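Local coordinates for protein ribonuclease mar1, putative (Trypanosoma cruzi, PDB 1YZV) that is of unknown function but belongs to the isochorismatase superfamily of alpha/beta proteins, many of whose members are cysteine-dependent hydrolases, and may share their chemistry, at residues 24-29 with 125-130; 50-55 with 179-184. All coordinates share one frame; numbering follows the deposited sequence.

Contact 1 of 2, residues 24-29 with 125-130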
loop_
_atom_site.group_PDB
_atom_site.type_symbol
_atom_site.label_atom_id
_atom_site.label_comp_id
_atom_site.label_asym_id
_atom_site.label_seq_id
_atom_site.Cartn_x
_atom_site.Cartn_y
_atom_site.Cartn_z
ATOM N N PHE A 24 15.688 -4.788 19.180
ATOM C CA PHE A 24 16.672 -5.397 18.270
ATOM C C PHE A 24 17.332 -4.352 17.382
ATOM O O PHE A 24 16.735 -3.876 16.416
ATOM C CB PHE A 24 16.022 -6.423 17.371
ATOM C CG PHE A 24 15.856 -7.799 17.988
ATOM C CD1 PHE A 24 15.742 -7.982 19.350
ATOM C CD2 PHE A 24 15.820 -8.924 17.173
ATOM C CE1 PHE A 24 15.664 -9.253 19.885
ATOM C CE2 PHE A 24 15.716 -10.192 17.695
ATOM C CZ PHE A 24 15.611 -10.359 19.059
ATOM N N CYS A 25 18.591 -4.072 17.706
ATOM C CA CYS A 25 19.447 -3.124 17.011
ATOM C C CYS A 25 20.351 -3.894 16.019
ATOM O O CYS A 25 21.324 -4.532 16.393
ATOM C CB CYS A 25 20.290 -2.398 18.051
ATOM S SG CYS A 25 21.438 -1.163 17.419
ATOM N N CYS A 26 19.944 -3.884 14.773
ATOM C CA CYS A 26 20.525 -4.703 13.715
ATOM C C CYS A 26 21.705 -4.021 13.033
ATOM O O CYS A 26 21.513 -3.131 12.214
ATOM C CB CYS A 26 19.456 -4.985 12.666
ATOM S SG CYS A 26 19.687 -6.400 11.708
ATOM N N ASP A 27 22.917 -4.422 13.402
ATOM C CA ASP A 27 24.113 -4.192 12.555
ATOM C C ASP A 27 24.365 -2.713 12.143
ATOM O O ASP A 27 24.732 -2.419 10.997
ATOM C CB ASP A 27 24.000 -5.065 11.288
ATOM C CG ASP A 27 23.907 -6.563 11.578
ATOM O OD1 ASP A 27 23.917 -6.998 12.770
ATOM O OD2 ASP A 27 23.586 -7.299 10.593
ATOM N N ILE A 28 24.249 -1.792 13.098
ATOM C CA ILE A 28 24.512 -0.386 12.826
ATOM C C ILE A 28 25.993 -0.149 13.084
ATOM O O ILE A 28 26.377 0.364 14.132
ATOM C CB ILE A 28 23.640 0.555 13.670
ATOM C CG1 ILE A 28 22.149 0.223 13.403
ATOM C CG2 ILE A 28 23.932 2.021 13.316
ATOM C CD1 ILE A 28 21.170 1.100 14.124
ATOM N N GLN A 29 26.793 -0.570 12.115
ATOM C CA GLN A 29 28.241 -0.674 12.271
ATOM C C GLN A 29 29.006 0.354 11.444
ATOM O O GLN A 29 28.493 0.891 10.451
ATOM C CB GLN A 29 28.698 -2.094 11.876
ATOM C CG GLN A 29 28.133 -3.166 12.778
ATOM C CD GLN A 29 28.164 -4.542 12.109
ATOM O OE1 GLN A 29 27.114 -5.119 11.809
ATOM N NE2 GLN A 29 29.373 -5.084 11.907
ATOM N N LEU A 125 14.748 -7.222 7.180
ATOM C CA LEU A 125 13.749 -8.040 6.547
ATOM C C LEU A 125 13.756 -9.492 7.040
ATOM O O LEU A 125 12.690 -10.054 7.327
ATOM C CB LEU A 125 13.956 -8.036 5.034
ATOM C CG LEU A 125 12.928 -8.818 4.211
ATOM C CD1 LEU A 125 11.550 -8.251 4.406
ATOM C CD2 LEU A 125 13.297 -8.879 2.717
ATOM N N GLN A 126 14.909 -10.150 6.937
ATOM C CA GLN A 126 15.021 -11.537 7.340
ATOM C C GLN A 126 14.787 -11.793 8.849
ATOM O O GLN A 126 14.259 -12.826 9.226
ATOM C CB GLN A 126 16.354 -12.171 6.868
ATOM C CG GLN A 126 16.486 -12.083 5.350
ATOM C CD GLN A 126 17.571 -12.903 4.766
ATOM O OE1 GLN A 126 17.957 -13.953 5.318
ATOM N NE2 GLN A 126 18.084 -12.447 3.620
ATOM N N THR A 127 15.164 -10.846 9.688
ATOM C CA THR A 127 14.874 -10.917 11.127
ATOM C C THR A 127 13.370 -10.843 11.386
ATOM O O THR A 127 12.839 -11.596 12.190
ATOM C CB THR A 127 15.647 -9.807 11.903
ATOM O OG1 THR A 127 17.064 -9.931 11.679
ATOM C CG2 THR A 127 15.365 -9.860 13.398
ATOM N N ALA A 128 12.679 -9.921 10.717
ATOM C CA ALA A 128 11.229 -9.802 10.848
ATOM C C ALA A 128 10.565 -11.122 10.473
ATOM O O ALA A 128 9.685 -11.587 11.190
ATOM C CB ALA A 128 10.666 -8.673 9.972
ATOM N N ALA A 129 10.967 -11.688 9.344
ATOM C CA ALA A 129 10.406 -12.936 8.898
ATOM C C ALA A 129 10.626 -14.038 9.922
ATOM O O ALA A 129 9.718 -14.828 10.187
ATOM C CB ALA A 129 10.996 -13.337 7.526
ATOM N N ALA A 130 11.849 -14.143 10.433
ATOM C CA ALA A 130 12.190 -15.155 11.451
ATOM C C ALA A 130 11.366 -14.987 12.757
ATOM O O ALA A 130 10.863 -15.964 13.315
ATOM C CB ALA A 130 13.690 -15.100 11.751
#
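The first torsions of F24 and T127 bring a ring and a methyl together. F24 carries CG anti to its carbonyl carbon (chi1 -83°), while T127, at chi1 -58°, places OG1 beside the backbone N and leaves CG2 as the branch anti to that N. The meeting is a van der Waals one: T127 CG2 lies 3.9 Å from F24 CD2, at the edge of the ring and near its plane, so the methyl abuts the rim and does not stack over a face. Two residues further along the strand, on the same face, C26 SG stands 4.4 Å from T127 OG1, a loose approach that does not count as a hydrogen bond. The threonine hydroxyl is engaged elsewhere, with C123 O one helical turn back and with M96 N, two partners that would hold its rotation. Only 90 Å² is buried between the segments, and the nearest CA atoms, those of C26 and T127, are 8.8 Å apart, as expected for a helix laid over a sheet. Immediately after the strand, D27 OD2 forms a salt bridge with K91 NZ and the D27 side chain touches C123, a trio consistent with the Asp-Lys-Cys catalytic triad of isochorismatase-like cysteine hydrolases. Strand 20-26 under helix 120-133 is thus the sheet-helix layer of that alpha/beta fold, beside its presumed active site.

Contact 2 of 2, residues 50-55 with 179-184; sequences AGLHTA and QLLKDA
Helix-helix packing against one face of the parallel sheet of the isochorismatase-like alpha/beta fold brings 50-55, on helix 39-56, against the C-terminal end of helix 173-181. The contact is apolar throughout: no hydrogen bond joins the two segments, 93 Å² is buried, and the nearest CA atoms, those of L52 and L180, are 9.8 Å apart. L52 supplies the whole of its side of the contact. With CG anti to the backbone N (chi1 -178°), its CB points toward the other segment, and the two methyls find different partners. CD2 of L52 reaches CD1 of L180 at 3.6 Å, a firm methyl-to-methyl meeting of two side chains set at a slant to each other. CD1 of L52 approaches CD1 of L181 more loosely, at 4.4 Å; the CB of L181 does not aim at 50-55, and it is the end of the side chain that comes nearer. Beneath them F23 of strand 20-26 touches both L52 and L180, while I192 and F189 of helix 189-197 pack on L52 and L181 respectively, adding to the apolar surroundings. Past L181 the chain leaves helical geometry at K182, whose phi is positive, and backbone hydrogen bonds link K182 and A184 to a neighbouring subunit. The lysine folds back on the helix end: K182 NZ lies 2.6 Å from Q179 O, with a C=O...N angle of 134° and the nitrogen tilted 16° from the carbonyl plane, and it also bonds to L13 O.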
loop_
_atom_site.group_PDB
_atom_site.type_symbol
_atom_site.label_atom_id
_atom_site.label_comp_id
_atom_site.label_asym_id
_atom_site.label_seq_id
_atom_site.Cartn_x
_atom_site.Cartn_y
_atom_site.Cartn_z
ATOM N N ALA A 50 17.596 3.208 23.355
ATOM C CA ALA A 50 18.489 2.971 24.505
ATOM C C ALA A 50 17.982 3.725 25.718
ATOM O O ALA A 50 17.878 3.137 26.789
ATOM C CB ALA A 50 19.946 3.344 24.186
ATOM N N GLY A 51 17.610 4.996 25.540
ATOM C CA GLY A 51 17.045 5.789 26.613
ATOM C C GLY A 51 15.713 5.242 27.109
ATOM O O GLY A 51 15.447 5.174 28.315
ATOM N N LEU A 52 14.846 4.842 26.187
ATOM C CA LEU A 52 13.603 4.199 26.580
ATOM C C LEU A 52 13.809 2.898 27.402
ATOM O O LEU A 52 13.210 2.712 28.475
ATOM C CB LEU A 52 12.760 3.927 25.328
ATOM C CG LEU A 52 11.385 3.298 25.613
ATOM C CD1 LEU A 52 10.554 4.189 26.518
ATOM C CD2 LEU A 52 10.689 2.967 24.305
ATOM N N HIS A 53 14.612 1.995 26.867
ATOM C CA HIS A 53 14.980 0.745 27.504
ATOM C C HIS A 53 15.463 0.977 28.952
ATOM O O HIS A 53 15.042 0.282 29.894
ATOM C CB HIS A 53 16.093 0.063 26.688
ATOM C CG HIS A 53 16.869 -0.975 27.447
ATOM N ND1 HIS A 53 16.447 -2.288 27.565
ATOM C CD2 HIS A 53 18.050 -0.895 28.109
ATOM C CE1 HIS A 53 17.376 -2.977 28.197
ATOM N NE2 HIS A 53 18.334 -2.149 28.580
ATOM N N THR A 54 16.343 1.959 29.122
ATOM C CA THR A 54 16.882 2.296 30.469
ATOM C C THR A 54 15.815 2.840 31.415
ATOM O O THR A 54 15.749 2.403 32.571
ATOM C CB THR A 54 18.100 3.237 30.337
ATOM O OG1 THR A 54 19.123 2.495 29.659
ATOM C CG2 THR A 54 18.606 3.715 31.700
ATOM N N ALA A 55 14.870 3.614 30.879
ATOM C CA ALA A 55 13.721 4.094 31.676
ATOM C C ALA A 55 12.742 2.976 32.082
ATOM O O ALA A 55 12.170 2.995 33.211
ATOM C CB ALA A 55 12.970 5.163 30.927
ATOM N N GLN A 179 3.101 4.249 21.899
ATOM C CA GLN A 179 2.410 2.936 21.948
ATOM C C GLN A 179 2.698 2.127 23.214
ATOM O O GLN A 179 1.795 1.491 23.785
ATOM C CB GLN A 179 2.738 2.056 20.728
ATOM C CG GLN A 179 2.073 2.511 19.444
ATOM C CD GLN A 179 2.685 1.813 18.211
ATOM O OE1 GLN A 179 2.866 0.617 18.224
ATOM N NE2 GLN A 179 3.030 2.578 17.191
ATOM N N LEU A 180 3.946 2.148 23.650
ATOM C CA LEU A 180 4.356 1.396 24.829
ATOM C C LEU A 180 3.818 2.044 26.090
ATOM O O LEU A 180 3.693 1.363 27.075
ATOM C CB LEU A 180 5.870 1.262 24.917
ATOM C CG LEU A 180 6.454 0.336 23.875
ATOM C CD1 LEU A 180 7.961 0.647 23.636
ATOM C CD2 LEU A 180 6.196 -1.145 24.272
ATOM N N LEU A 181 3.680 3.378 26.096
ATOM C CA LEU A 181 3.215 4.120 27.269
ATOM C C LEU A 181 1.710 4.316 27.414
ATOM O O LEU A 181 1.216 4.414 28.548
ATOM C CB LEU A 181 3.893 5.482 27.365
ATOM C CG LEU A 181 5.241 5.542 28.085
ATOM C CD1 LEU A 181 6.246 4.519 27.566
ATOM C CD2 LEU A 181 5.752 6.880 27.842
ATOM N N LYS A 182 1.033 4.620 26.308
ATOM C CA LYS A 182 -0.442 4.753 26.237
ATOM C C LYS A 182 -1.143 5.955 26.888
ATOM O O LYS A 182 -2.255 6.304 26.458
ATOM C CB LYS A 182 -1.171 3.445 26.638
ATOM C CG LYS A 182 -0.644 2.258 25.786
ATOM C CD LYS A 182 -1.651 1.228 25.406
ATOM C CE LYS A 182 -1.022 0.145 24.438
ATOM N NZ LYS A 182 -0.490 0.516 23.004
ATOM N N ASP A 183 -0.479 6.649 27.802
ATOM C CA ASP A 183 -1.119 7.636 28.639
ATOM C C ASP A 183 -0.024 8.535 29.265
ATOM O O ASP A 183 0.985 8.042 29.778
ATOM C CB ASP A 183 -1.988 6.867 29.678
ATOM C CG ASP A 183 -2.886 7.758 30.518
ATOM O OD1 ASP A 183 -2.422 8.803 31.032
ATOM O OD2 ASP A 183 -4.021 7.320 30.803
ATOM N N ALA A 184 -0.206 9.861 29.196
ATOM C CA ALA A 184 0.743 10.793 29.780
ATOM C C ALA A 184 0.842 10.722 31.279
ATOM O O ALA A 184 1.770 11.308 31.857
ATOM C CB ALA A 184 0.410 12.262 29.356
#

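How the contacts relate
From the N terminus the chain runs through 24-29, then 50-55, then 125-130 and finally 179-184, so the loops closed by contact 1 and contact 2 cross and neither nests in the other. Contact 1 closes across 95 residues, joining central strand 20-26 to helix 120-133; contact 2 spans 123 and brings together helices 39-56 and 173-181. Their centres are 21 Å apart, on opposite sides of the chain's centre, and their nearest atoms stay about 8 Å apart. Strand 20-26 links them: F24 belongs to contact 1, while F23 packs on contact 2. In the assembly they also meet between subunits, Q126 packing on K182 of a neighbouring subunit.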